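Long-range contact in cobalt-precorrin-5B C(1)-methyltransferase (Archaeoglobus fulgidus, PDB 1SR8), which probably methylates C-1 of cobalt-precorrin-5B with S-adenosyl-L-methionine, giving cobalt-precorrin-6A in the anaerobic route to adenosylcobalamin: residues A52-E61 with F150-I158. Sequence-based numbering, arbitrary orientation.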
loop_
_atom_site.group_PDB
_atom_site.type_symbol
_atom_site.label_atom_id
_atom_site.label_comp_id
_atom_site.label_asym_id
_atom_site.label_seq_id
_atom_site.Cartn_x
_atom_site.Cartn_y
_atom_site.Cartn_z
ATOM N N ALA A 52 1.851 13.965 -9.911
ATOM C CA ALA A 52 2.543 15.211 -9.595
ATOM C C ALA A 52 3.907 15.287 -10.266
ATOM O O ALA A 52 4.245 16.292 -10.891
ATOM C CB ALA A 52 2.702 15.347 -8.092
ATOM N N VAL A 53 4.696 14.227 -10.126
ATOM C CA VAL A 53 6.020 14.192 -10.730
ATOM C C VAL A 53 5.954 14.301 -12.256
ATOM O O VAL A 53 6.756 15.008 -12.865
ATOM C CB VAL A 53 6.760 12.904 -10.340
ATOM C CG1 VAL A 53 8.058 12.799 -11.097
ATOM C CG2 VAL A 53 7.026 12.899 -8.842
ATOM N N ALA A 54 4.995 13.611 -12.871
ATOM C CA ALA A 54 4.849 13.645 -14.326
ATOM C C ALA A 54 4.428 15.029 -14.832
ATOM O O ALA A 54 4.872 15.476 -15.886
ATOM C CB ALA A 54 3.843 12.593 -14.775
ATOM N N ALA A 55 3.570 15.708 -14.087
ATOM C CA ALA A 55 3.128 17.031 -14.492
ATOM C C ALA A 55 4.304 18.014 -14.551
ATOM O O ALA A 55 4.416 18.798 -15.498
ATOM C CB ALA A 55 2.054 17.536 -13.531
ATOM N N ILE A 56 5.177 17.970 -13.542
ATOM C CA ILE A 56 6.349 18.854 -13.478
ATOM C C ILE A 56 7.368 18.511 -14.563
ATOM O O ILE A 56 7.881 19.384 -15.251
ATOM C CB ILE A 56 7.065 18.758 -12.097
ATOM C CG1 ILE A 56 6.178 19.352 -10.996
ATOM C CG2 ILE A 56 8.411 19.480 -12.149
ATOM C CD1 ILE A 56 6.778 19.254 -9.613
ATOM N N ALA A 57 7.664 17.229 -14.696
ATOM C CA ALA A 57 8.606 16.756 -15.687
ATOM C C ALA A 57 8.140 17.051 -17.117
ATOM O O ALA A 57 8.953 17.388 -17.979
ATOM C CB ALA A 57 8.808 15.266 -15.509
ATOM N N SER A 58 6.839 16.929 -17.367
ATOM C CA SER A 58 6.285 17.151 -18.707
ATOM C C SER A 58 6.424 18.581 -19.206
ATOM O O SER A 58 6.212 18.860 -20.386
ATOM C CB SER A 58 4.812 16.741 -18.756
ATOM O OG SER A 58 4.007 17.667 -18.060
ATOM N N LEU A 59 6.771 19.494 -18.313
ATOM C CA LEU A 59 6.945 20.878 -18.713
ATOM C C LEU A 59 8.152 21.030 -19.626
ATOM O O LEU A 59 8.108 21.769 -20.605
ATOM C CB LEU A 59 7.138 21.763 -17.494
ATOM C CG LEU A 59 5.872 22.081 -16.725
ATOM C CD1 LEU A 59 6.207 23.027 -15.588
ATOM C CD2 LEU A 59 4.863 22.700 -17.672
ATOM N N LYS A 60 9.232 20.328 -19.300
ATOM C CA LYS A 60 10.445 20.416 -20.100
ATOM C C LYS A 60 10.774 19.206 -20.977
ATOM O O LYS A 60 11.937 19.000 -21.334
ATOM C CB LYS A 60 11.633 20.734 -19.191
ATOM C CG LYS A 60 11.630 20.022 -17.851
ATOM C CD LYS A 60 12.884 20.408 -17.050
ATOM C CE LYS A 60 14.068 19.456 -17.312
ATOM N NZ LYS A 60 14.302 19.161 -18.757
ATOM N N GLU A 61 9.751 18.425 -21.333
ATOM C CA GLU A 61 9.920 17.238 -22.179
ATOM C C GLU A 61 8.732 16.285 -22.080
ATOM O O GLU A 61 7.994 16.300 -21.095
ATOM C CB GLU A 61 11.198 16.496 -21.800
ATOM C CG GLU A 61 11.286 16.163 -20.334
ATOM C CD GLU A 61 12.708 15.942 -19.894
ATOM O OE1 GLU A 61 13.392 15.114 -20.531
ATOM O OE2 GLU A 61 13.140 16.595 -18.917
ATOM N N PHE A 150 13.796 19.338 -12.190
ATOM C CA PHE A 150 13.279 20.084 -13.327
ATOM C C PHE A 150 13.214 21.581 -13.082
ATOM O O PHE A 150 12.482 22.300 -13.757
ATOM C CB PHE A 150 11.906 19.528 -13.689
ATOM C CG PHE A 150 11.929 18.053 -13.990
ATOM C CD1 PHE A 150 12.380 17.585 -15.226
ATOM C CD2 PHE A 150 11.565 17.129 -13.019
ATOM C CE1 PHE A 150 12.468 16.223 -15.491
ATOM C CE2 PHE A 150 11.650 15.759 -13.270
ATOM C CZ PHE A 150 12.102 15.307 -14.509
ATOM N N ASN A 151 14.005 22.043 -12.120
ATOM C CA ASN A 151 14.072 23.453 -11.761
ATOM C C ASN A 151 12.699 24.115 -11.810
ATOM O O ASN A 151 12.502 25.149 -12.445
ATOM C CB ASN A 151 15.050 24.166 -12.691
ATOM C CG ASN A 151 15.801 25.278 -11.994
ATOM O OD1 ASN A 151 15.263 26.369 -11.770
ATOM N ND2 ASN A 151 17.055 25.001 -11.626
ATOM N N PHE A 152 11.759 23.494 -11.110
ATOM C CA PHE A 152 10.380 23.951 -11.025
ATOM C C PHE A 152 10.196 24.759 -9.741
ATOM O O PHE A 152 10.763 24.417 -8.701
ATOM C CB PHE A 152 9.463 22.724 -11.018
ATOM C CG PHE A 152 8.006 23.046 -10.956
ATOM C CD1 PHE A 152 7.361 23.632 -12.043
ATOM C CD2 PHE A 152 7.265 22.737 -9.820
ATOM C CE1 PHE A 152 5.992 23.904 -12.000
ATOM C CE2 PHE A 152 5.895 23.002 -9.763
ATOM C CZ PHE A 152 5.257 23.586 -10.853
ATOM N N SER A 153 9.413 25.833 -9.806
ATOM C CA SER A 153 9.177 26.661 -8.626
ATOM C C SER A 153 7.697 26.855 -8.317
ATOM O O SER A 153 7.351 27.454 -7.305
ATOM C CB SER A 153 9.860 28.026 -8.780
ATOM O OG SER A 153 9.406 28.692 -9.943
ATOM N N GLY A 154 6.828 26.343 -9.183
ATOM C CA GLY A 154 5.401 26.469 -8.953
ATOM C C GLY A 154 4.874 25.380 -8.036
ATOM O O GLY A 154 5.577 24.927 -7.133
ATOM N N GLY A 155 3.633 24.963 -8.265
ATOM C CA GLY A 155 3.033 23.916 -7.454
ATOM C C GLY A 155 2.185 22.997 -8.311
ATOM O O GLY A 155 2.170 23.130 -9.533
ATOM N N VAL A 156 1.494 22.047 -7.692
ATOM C CA VAL A 156 0.628 21.151 -8.456
ATOM C C VAL A 156 -0.650 20.869 -7.681
ATOM O O VAL A 156 -0.645 20.809 -6.448
ATOM C CB VAL A 156 1.299 19.780 -8.787
ATOM C CG1 VAL A 156 2.693 19.982 -9.362
ATOM C CG2 VAL A 156 1.349 18.922 -7.557
ATOM N N ARG A 157 -1.756 20.740 -8.403
ATOM C CA ARG A 157 -3.021 20.411 -7.765
ATOM C C ARG A 157 -3.330 18.999 -8.245
ATOM O O ARG A 157 -3.311 18.720 -9.448
ATOM C CB ARG A 157 -4.132 21.386 -8.174
ATOM C CG ARG A 157 -5.531 20.998 -7.670
ATOM C CD ARG A 157 -6.442 22.226 -7.506
ATOM N NE ARG A 157 -6.229 23.199 -8.576
ATOM C CZ ARG A 157 -6.387 22.926 -9.870
ATOM N NH1 ARG A 157 -6.775 21.711 -10.257
ATOM N NH2 ARG A 157 -6.108 23.853 -10.778
ATOM N N ILE A 158 -3.570 18.106 -7.290
ATOM C CA ILE A 158 -3.874 16.713 -7.587
ATOM C C ILE A 158 -5.382 16.500 -7.446
ATOM O O ILE A 158 -5.970 16.859 -6.425
ATOM C CB ILE A 158 -3.115 15.778 -6.613
ATOM C CG1 ILE A 158 -1.602 16.016 -6.746
ATOM C CG2 ILE A 158 -3.504 14.324 -6.878
ATOM C CD1 ILE A 158 -0.762 15.303 -5.710
#
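F150 lays one face of its ring over A57. The contact is a CH-pi interaction: A57 CA sits 3.7 Å from the ring centroid and only 3° off the ring normal. The methyl of A57 reaches the far end of the same face, CB to F150 CZ at 3.4 Å. K60 and E61 come to the ring edge instead. K60 CE lies 3.3 Å from F150 CD1. The bends at chi3 and chi4 carry NZ back to E61. There NZ forms a salt bridge with E61 OE2 (2.8 Å), met from above the carboxylate plane. E61 OE2 also meets the edge at F150 CE1, its carboxylate nearly perpendicular to the ring. An alanine in place of F150 would probably uncover A57 and leave the K60 chain without the edge it lies against.

Helix 44-57 packs here across the mixed sheet that includes strand 155-159. Helix 133-149 flanks it and ends in a Schellman motif, with N151 as the C-prime residue. F152 follows N151 and closes the motif, its N bonded to S147 O. With CG anti to the backbone N (chi1 -179°), the ring extends out to I56, and the two side chains cross at about a right angle. I56 CG1 lies over one face, offset toward the rim, and CD1 is 3.5 Å from F152 CD2. The backbone N of G154 sits over the centre of the opposite face. L59 CD1 meets F152 CE1 obliquely. Farther along, V156 CG1 touches I56 CG1, and V156 CG2 packs on A52 CB at 3.9 Å. I158 CD1 reaches that same methyl more loosely, at 4.2 Å.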